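Local structure of uncharacterized protein (4ECO) at residues A[152-156]-A[173-178]; A[379-384]-A[404-408]; A[458-462]-A[489-494]. The protein is of unknown function but is built of leucine-rich repeats and probably binds other proteins. All coordinates share one frame; numbering follows the deposited sequence.

Interaction 1 of 3, residues A[152-156]-A[173-178]; sequences YDPRE and KSIKKS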
loop_
_atom_site.group_PDB
_atom_site.type_symbol
_atom_site.label_atom_id
_atom_site.label_comp_id
_atom_site.label_asym_id
_atom_site.label_seq_id
_atom_site.Cartn_x
_atom_site.Cartn_y
_atom_site.Cartn_z
ATOM N N TYR A 152 2.099 2.734 1.436
ATOM C CA TYR A 152 2.064 3.391 2.747
ATOM C C TYR A 152 3.492 3.446 3.342
ATOM O O TYR A 152 4.266 2.493 3.141
ATOM C CB TYR A 152 1.101 2.594 3.652
ATOM C CG TYR A 152 0.781 3.153 5.022
ATOM C CD1 TYR A 152 -0.099 4.224 5.172
ATOM C CD2 TYR A 152 1.190 2.489 6.175
ATOM C CE1 TYR A 152 -0.463 4.692 6.436
ATOM C CE2 TYR A 152 0.825 2.944 7.440
ATOM C CZ TYR A 152 -0.010 4.037 7.566
ATOM O OH TYR A 152 -0.360 4.463 8.818
ATOM N N ASP A 153 3.835 4.530 4.080
ATOM C CA ASP A 153 5.130 4.619 4.740
ATOM C C ASP A 153 4.982 4.108 6.198
ATOM O O ASP A 153 4.340 4.781 7.012
ATOM C CB ASP A 153 5.706 6.041 4.686
ATOM C CG ASP A 153 7.138 6.206 5.176
ATOM O OD1 ASP A 153 7.790 5.168 5.521
ATOM O OD2 ASP A 153 7.625 7.364 5.199
ATOM N N PRO A 154 5.579 2.931 6.545
ATOM C CA PRO A 154 5.450 2.422 7.923
ATOM C C PRO A 154 6.055 3.379 8.967
ATOM O O PRO A 154 5.715 3.245 10.141
ATOM C CB PRO A 154 6.195 1.083 7.874
ATOM C CG PRO A 154 6.176 0.686 6.415
ATOM C CD PRO A 154 6.332 1.982 5.693
ATOM N N ARG A 155 6.894 4.382 8.547
ATOM C CA ARG A 155 7.481 5.355 9.484
ATOM C C ARG A 155 6.397 6.334 10.019
ATOM O O ARG A 155 6.611 7.001 11.015
ATOM C CB ARG A 155 8.646 6.117 8.851
ATOM C CG ARG A 155 9.745 5.200 8.355
ATOM C CD ARG A 155 10.850 5.951 7.658
ATOM N NE ARG A 155 10.294 6.807 6.619
ATOM C CZ ARG A 155 10.928 7.836 6.072
ATOM N NH1 ARG A 155 12.155 8.155 6.466
ATOM N NH2 ARG A 155 10.324 8.578 5.150
ATOM N N GLU A 156 5.218 6.344 9.403
ATOM C CA GLU A 156 4.052 7.142 9.783
ATOM C C GLU A 156 3.684 6.927 11.274
ATOM O O GLU A 156 3.255 7.859 11.961
ATOM C CB GLU A 156 2.860 6.758 8.856
ATOM C CG GLU A 156 1.573 7.537 9.068
ATOM C CD GLU A 156 1.647 9.054 9.018
ATOM O OE1 GLU A 156 2.402 9.599 8.177
ATOM O OE2 GLU A 156 0.914 9.694 9.808
ATOM N N LYS A 173 15.112 10.846 4.469
ATOM C CA LYS A 173 13.932 11.088 3.629
ATOM C C LYS A 173 12.775 11.506 4.546
ATOM O O LYS A 173 12.484 10.814 5.534
ATOM C CB LYS A 173 13.548 9.852 2.775
ATOM C CG LYS A 173 14.650 9.266 1.883
ATOM C CD LYS A 173 14.089 8.139 1.026
ATOM C CE LYS A 173 15.112 7.408 0.188
ATOM N NZ LYS A 173 14.446 6.449 -0.742
ATOM N N SER A 174 12.172 12.665 4.276
ATOM C CA SER A 174 11.072 13.178 5.096
ATOM C C SER A 174 9.861 12.251 4.984
ATOM O O SER A 174 9.713 11.526 3.995
ATOM C CB SER A 174 10.713 14.607 4.691
ATOM O OG SER A 174 11.788 15.481 5.003
ATOM N N ILE A 175 9.031 12.237 6.019
ATOM C CA ILE A 175 7.848 11.405 6.050
ATOM C C ILE A 175 6.669 12.249 5.552
ATOM O O ILE A 175 6.265 13.236 6.196
ATOM C CB ILE A 175 7.628 10.824 7.480
ATOM C CG1 ILE A 175 8.854 9.993 7.929
ATOM C CG2 ILE A 175 6.320 10.029 7.571
ATOM C CD1 ILE A 175 9.000 9.780 9.379
ATOM N N LYS A 176 6.129 11.843 4.394
ATOM C CA LYS A 176 4.965 12.453 3.760
ATOM C C LYS A 176 3.673 12.085 4.485
ATOM O O LYS A 176 3.547 10.971 5.015
ATOM C CB LYS A 176 4.844 12.007 2.294
ATOM C CG LYS A 176 5.597 12.816 1.263
ATOM C CD LYS A 176 5.085 12.409 -0.139
ATOM C CE LYS A 176 5.283 13.459 -1.228
ATOM N NZ LYS A 176 4.325 13.288 -2.370
ATOM N N LYS A 177 2.696 13.004 4.452
ATOM C CA LYS A 177 1.354 12.789 4.972
ATOM C C LYS A 177 0.716 11.652 4.182
ATOM O O LYS A 177 0.941 11.529 2.969
ATOM C CB LYS A 177 0.524 14.088 4.865
ATOM C CG LYS A 177 -0.884 14.021 5.475
ATOM C CD LYS A 177 -1.684 15.309 5.236
ATOM C CE LYS A 177 -3.081 15.213 5.799
ATOM N NZ LYS A 177 -3.849 16.454 5.549
ATOM N N SER A 178 -0.058 10.815 4.879
ATOM C CA SER A 178 -0.731 9.657 4.310
ATOM C C SER A 178 -1.652 10.070 3.185
ATOM O O SER A 178 -2.387 11.063 3.300
ATOM C CB SER A 178 -1.514 8.925 5.393
ATOM O OG SER A 178 -0.685 8.592 6.498
#
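Arg-155 lays its guanidinium group over the side chain of Ile-175 and turns its NH edge to the backbone of 173-178. CG1 of Ile-175 sits against one face of the group, off toward the rim, 3.4 Å from NH2 of Arg-155. At the edge, NH1 of Arg-155 donates to O of Lys-173 at 2.8 Å. NH2 adds weak bonds to the same oxygen and to O of Ser-174. The bend at chi3 (-52°) lets Asp-153 meet the group side-on. NH2 of Arg-155 lies 3.0 Å from OD2 of Asp-153, and the carboxylate accepts from NE and NH2 with syn lone pairs. This two-nitrogen grip probably fixes the rotation of the guanidinium. OD1 of Asp-153 also accepts from the backbone N of Arg-155, from above the carboxylate plane, which makes an Asx turn. The segments precede and follow helix 160-168, in what is probably an insertion between leucine-rich repeats; 154-156 forms a 3-10 turn. Ile-175 also packs on Ile-166 of that helix. The Glu-156 chain bends at chi2 (54°), and its CD comes within 3.5 Å of OG of Ser-178. Its OE2 forms a salt bridge with Lys-163.

Interaction 2 of 3, residues A[379-384]-A[404-408]; sequences VENLSF and MSAID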
loop_
_atom_site.group_PDB
_atom_site.type_symbol
_atom_site.label_atom_id
_atom_site.label_comp_id
_atom_site.label_asym_id
_atom_site.label_seq_id
_atom_site.Cartn_x
_atom_site.Cartn_y
_atom_site.Cartn_z
ATOM N N VAL A 379 12.998 -3.353 -3.995
ATOM C CA VAL A 379 12.038 -3.336 -2.874
ATOM C C VAL A 379 12.212 -2.070 -2.042
ATOM O O VAL A 379 13.312 -1.770 -1.565
ATOM C CB VAL A 379 12.147 -4.579 -1.963
ATOM C CG1 VAL A 379 11.217 -4.468 -0.763
ATOM C CG2 VAL A 379 11.885 -5.860 -2.733
ATOM N N GLU A 380 11.129 -1.337 -1.874
ATOM C CA GLU A 380 11.167 -0.133 -1.053
ATOM C C GLU A 380 10.551 -0.480 0.302
ATOM O O GLU A 380 11.285 -0.574 1.285
ATOM C CB GLU A 380 10.453 1.065 -1.732
ATOM C CG GLU A 380 10.847 2.400 -1.119
ATOM C CD GLU A 380 9.963 3.617 -1.334
ATOM O OE1 GLU A 380 8.886 3.482 -1.959
ATOM O OE2 GLU A 380 10.352 4.711 -0.860
ATOM N N ASN A 381 9.216 -0.736 0.337
ATOM C CA ASN A 381 8.467 -1.049 1.555
ATOM C C ASN A 381 7.660 -2.339 1.433
ATOM O O ASN A 381 7.081 -2.625 0.370
ATOM C CB ASN A 381 7.508 0.101 1.917
ATOM C CG ASN A 381 8.159 1.404 2.305
ATOM O OD1 ASN A 381 9.109 1.455 3.082
ATOM N ND2 ASN A 381 7.620 2.503 1.823
ATOM N N LEU A 382 7.609 -3.104 2.555
ATOM C CA LEU A 382 6.824 -4.345 2.723
ATOM C C LEU A 382 5.939 -4.235 3.932
ATOM O O LEU A 382 6.281 -3.502 4.880
ATOM C CB LEU A 382 7.693 -5.594 2.868
ATOM C CG LEU A 382 8.741 -5.896 1.822
ATOM C CD1 LEU A 382 9.606 -7.023 2.300
ATOM C CD2 LEU A 382 8.109 -6.200 0.464
ATOM N N SER A 383 4.805 -4.968 3.923
ATOM C CA SER A 383 3.897 -4.944 5.059
ATOM C C SER A 383 3.276 -6.302 5.391
ATOM O O SER A 383 2.683 -6.979 4.539
ATOM C CB SER A 383 2.778 -3.946 4.850
ATOM O OG SER A 383 2.040 -3.859 6.059
ATOM N N PHE A 384 3.382 -6.640 6.688
ATOM C CA PHE A 384 2.823 -7.812 7.338
ATOM C C PHE A 384 1.966 -7.338 8.499
ATOM O O PHE A 384 1.618 -8.120 9.389
ATOM C CB PHE A 384 3.937 -8.744 7.808
ATOM C CG PHE A 384 4.882 -9.192 6.725
ATOM C CD1 PHE A 384 6.012 -8.435 6.403
ATOM C CD2 PHE A 384 4.674 -10.398 6.051
ATOM C CE1 PHE A 384 6.907 -8.865 5.416
ATOM C CE2 PHE A 384 5.576 -10.832 5.068
ATOM C CZ PHE A 384 6.696 -10.069 4.773
HETATM N N MSE A 404 16.310 -2.171 1.914
HETATM C CA MSE A 404 14.905 -1.772 1.856
HETATM C C MSE A 404 14.685 -0.515 2.701
HETATM O O MSE A 404 15.465 -0.243 3.627
HETATM C CB MSE A 404 14.008 -2.922 2.342
HETATM C CG MSE A 404 14.212 -4.242 1.564
HETATM SE SE MSE A 404 12.990 -5.651 2.135
HETATM C CE MSE A 404 13.882 -6.182 3.745
ATOM N N SER A 405 13.659 0.276 2.358
ATOM C CA SER A 405 13.336 1.516 3.075
ATOM C C SER A 405 12.764 1.201 4.471
ATOM O O SER A 405 13.377 1.594 5.463
ATOM C CB SER A 405 12.362 2.385 2.278
ATOM O OG SER A 405 13.002 3.214 1.316
ATOM N N ALA A 406 11.626 0.468 4.550
ATOM C CA ALA A 406 10.950 0.134 5.808
ATOM C C ALA A 406 10.122 -1.145 5.699
ATOM O O ALA A 406 9.538 -1.422 4.647
ATOM C CB ALA A 406 10.041 1.284 6.241
ATOM N N ILE A 407 10.002 -1.881 6.808
ATOM C CA ILE A 407 9.191 -3.094 6.868
ATOM C C ILE A 407 8.192 -2.936 8.022
ATOM O O ILE A 407 8.547 -2.455 9.103
ATOM C CB ILE A 407 10.068 -4.361 6.961
ATOM C CG1 ILE A 407 9.258 -5.627 6.697
ATOM C CG2 ILE A 407 10.921 -4.436 8.249
ATOM C CD1 ILE A 407 10.072 -6.696 6.111
ATOM N N ASP A 408 6.919 -3.238 7.756
ATOM C CA ASP A 408 5.880 -3.047 8.759
ATOM C C ASP A 408 5.442 -4.371 9.326
ATOM O O ASP A 408 4.876 -5.209 8.603
ATOM C CB ASP A 408 4.690 -2.289 8.159
ATOM C CG ASP A 408 3.758 -1.617 9.163
ATOM O OD1 ASP A 408 3.739 -2.037 10.345
ATOM O OD2 ASP A 408 3.018 -0.701 8.758
#
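Leu-382 and Met-404, a selenomethionine, both set CG beside the backbone N, with chi1 at -54° and -56°. Ile-407 turns CG1 away from its N, beside the carbonyl carbon (chi1 -167°). These choices bring the ends of Met-404 and Ile-407 against CD1 of Leu-382 in the core of a leucine-rich-repeat solenoid. Strands 381-383 and 406-408 are parallel neighbours in it. The side chains of Leu-382 and Ile-407 lie on one face of the strand pair. Asn-381, Ser-383, Ala-406 and Asp-408 lie on the other.

CD1 of Leu-382 reaches SE of Met-404 at 3.7 Å and also meets CD1 of Ile-407. Val-379 lies alongside Met-404 and points the same way. CD1 of Ile-407 also comes to the edge of the Phe-384 ring, 3.9 Å from CE1 of Phe-384. The inner row continues through Leu-358 on the 354-359 side and Ile-438 on the 435-439 side.

The backbone bonds form a ladder. O of Glu-380 accepts from N of Ser-405 at 2.7 Å, and weakly from N of Ala-406 where the chain turns its corner. N of Leu-382 gives a weak bond to O of Ala-406. O of Leu-382 takes N of Asp-408 at 3.0 Å. On the Asn-381 and Asp-408 face, OG of Ser-383, bonded to N of Ala-385, lies against CB of Asp-408. The carboxylate of Asp-408 has its own partner, with OD1 bonded to OG of Ser-410. At the end of the ladder, N of Phe-384 donates to O of Asp-408 at 2.8 Å.

Interaction 3 of 3, residues A[458-462]-A[489-494]; sequences PLSSI and LLTSID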
loop_
_atom_site.group_PDB
_atom_site.type_symbol
_atom_site.label_atom_id
_atom_site.label_comp_id
_atom_site.label_asym_id
_atom_site.label_seq_id
_atom_site.Cartn_x
_atom_site.Cartn_y
_atom_site.Cartn_z
ATOM N N PRO A 458 20.987 -2.820 8.780
ATOM C CA PRO A 458 21.344 -1.405 8.612
ATOM C C PRO A 458 20.217 -0.477 9.067
ATOM O O PRO A 458 19.825 0.453 8.355
ATOM C CB PRO A 458 21.624 -1.299 7.111
ATOM C CG PRO A 458 20.785 -2.340 6.495
ATOM C CD PRO A 458 20.603 -3.438 7.489
ATOM N N LEU A 459 19.722 -0.709 10.282
ATOM C CA LEU A 459 18.610 0.042 10.858
ATOM C C LEU A 459 18.996 1.454 11.303
ATOM O O LEU A 459 19.846 1.628 12.172
ATOM C CB LEU A 459 18.018 -0.717 12.050
ATOM C CG LEU A 459 17.301 -1.996 11.717
ATOM C CD1 LEU A 459 17.107 -2.824 12.948
ATOM C CD2 LEU A 459 15.995 -1.730 10.995
ATOM N N SER A 460 18.330 2.451 10.727
ATOM C CA SER A 460 18.491 3.841 11.104
ATOM C C SER A 460 17.332 4.267 12.056
ATOM O O SER A 460 17.462 5.254 12.785
ATOM C CB SER A 460 18.575 4.748 9.869
ATOM O OG SER A 460 17.484 4.616 8.972
ATOM N N SER A 461 16.217 3.514 12.060
ATOM C CA SER A 461 15.062 3.791 12.919
ATOM C C SER A 461 14.310 2.511 13.291
ATOM O O SER A 461 14.177 1.593 12.468
ATOM C CB SER A 461 14.102 4.763 12.250
ATOM O OG SER A 461 13.531 4.203 11.086
ATOM N N ILE A 462 13.813 2.467 14.539
ATOM C CA ILE A 462 13.055 1.350 15.072
ATOM C C ILE A 462 11.826 1.872 15.832
ATOM O O ILE A 462 11.910 2.825 16.604
ATOM C CB ILE A 462 13.938 0.436 15.950
ATOM C CG1 ILE A 462 13.221 -0.884 16.313
ATOM C CG2 ILE A 462 14.523 1.157 17.188
ATOM C CD1 ILE A 462 14.121 -2.001 16.802
ATOM N N LEU A 489 24.370 3.575 12.866
ATOM C CA LEU A 489 23.323 4.076 11.963
ATOM C C LEU A 489 22.010 4.435 12.658
ATOM O O LEU A 489 21.236 5.195 12.089
ATOM C CB LEU A 489 22.991 3.031 10.882
ATOM C CG LEU A 489 24.088 2.657 9.888
ATOM C CD1 LEU A 489 23.705 1.425 9.135
ATOM C CD2 LEU A 489 24.350 3.786 8.904
ATOM N N LEU A 490 21.722 3.857 13.838
ATOM C CA LEU A 490 20.459 4.060 14.555
ATOM C C LEU A 490 20.321 5.500 15.044
ATOM O O LEU A 490 20.993 5.904 16.003
ATOM C CB LEU A 490 20.344 3.071 15.737
ATOM C CG LEU A 490 18.954 2.935 16.373
ATOM C CD1 LEU A 490 17.960 2.299 15.391
ATOM C CD2 LEU A 490 19.034 2.122 17.640
ATOM N N THR A 491 19.432 6.260 14.396
ATOM C CA THR A 491 19.203 7.671 14.718
ATOM C C THR A 491 17.776 7.929 15.296
ATOM O O THR A 491 17.549 9.012 15.831
ATOM C CB THR A 491 19.463 8.553 13.482
ATOM O OG1 THR A 491 18.576 8.170 12.425
ATOM C CG2 THR A 491 20.928 8.478 13.009
ATOM N N SER A 492 16.841 6.953 15.225
ATOM C CA SER A 492 15.479 7.138 15.761
ATOM C C SER A 492 15.021 5.912 16.543
ATOM O O SER A 492 15.102 4.798 16.042
ATOM C CB SER A 492 14.468 7.458 14.657
ATOM O OG SER A 492 14.769 8.668 13.978
ATOM N N ILE A 493 14.574 6.120 17.795
ATOM C CA ILE A 493 14.081 5.063 18.665
ATOM C C ILE A 493 12.739 5.488 19.282
ATOM O O ILE A 493 12.694 6.438 20.062
ATOM C CB ILE A 493 15.108 4.668 19.756
ATOM C CG1 ILE A 493 16.555 4.491 19.183
ATOM C CG2 ILE A 493 14.635 3.412 20.489
ATOM C CD1 ILE A 493 17.639 4.192 20.234
ATOM N N ASP A 494 11.646 4.783 18.914
ATOM C CA ASP A 494 10.307 4.995 19.459
ATOM C C ASP A 494 9.997 3.884 20.426
ATOM O O ASP A 494 9.933 2.715 20.036
ATOM C CB ASP A 494 9.251 5.073 18.365
ATOM C CG ASP A 494 8.037 5.904 18.734
ATOM O OD1 ASP A 494 7.765 6.053 19.940
ATOM O OD2 ASP A 494 7.336 6.374 17.810
#
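O of Ser-460 meets two backbone donors from 489-494. N of Thr-491 comes to this oxygen of Ser-460 at 2.7 Å, tilted 29° from the carbonyl plane. N of Ser-492 comes to the same O of Ser-460 at 3.0 Å and lies in that plane. One oxygen therefore serves two successive amides where the chain enters the strand. Beyond it the ladder is regular. N of Ile-462 donates to O of Ser-492 at 3.1 Å, and O of Ile-462 accepts from N of Asp-494 at 3.0 Å. Two CA-H...O contacts add to this, from CA of Ser-460 to O of Leu-489 and from CA of Ser-461 to O of Ser-492.

Ser-460, Ser-461 and Asp-494 find partners outside the pair. OG of Ser-460 bonds to O of Ser-436, and OG of Ser-461 bonds to OG of Ser-437. Asp-494 has a salt bridge from OD1 to NE of Arg-496, and OD2 accepts from N of Ser-159. The CB atoms of Ser-461 and Ser-492 touch at 3.6 Å.

The opposite face is apolar. Ile-462 sets CG2 between its N and carbonyl carbon, and this methyl meets CG2 of Ile-493 and CD1 of Leu-490, each at 4.0 Å. Phe-453 of helix 451-454 packs on both Ile-462 and Leu-490. At the far end CD1 of Leu-489 lies against the ring of Pro-458. Short parallel strands from successive turns, with aliphatic side chains packed inward, are typical of the leucine-rich-repeat solenoid.

Overall arrangement
Along the chain the three contacts come in series, and each closes before the next opens. Interactions 2 and 3 both join neighbouring parallel strands of the leucine-rich-repeat solenoid. Strand 435-439 lies between them, paired with 404-408 and with 461-463, and their centres are about 15 Å apart. Interaction 1 belongs to the segment around helix 160-168, probably an insertion. Its centre is about 12 Å from that of interaction 2, and Pro-154 packs on Ala-406 and Asp-408. It does not touch interaction 3, but Ile-162 and Ile-166 of helix 160-168 pack on Ser-492. This segment thus covers part of the strand face that bears Ala-406, Asp-408 and Ser-492.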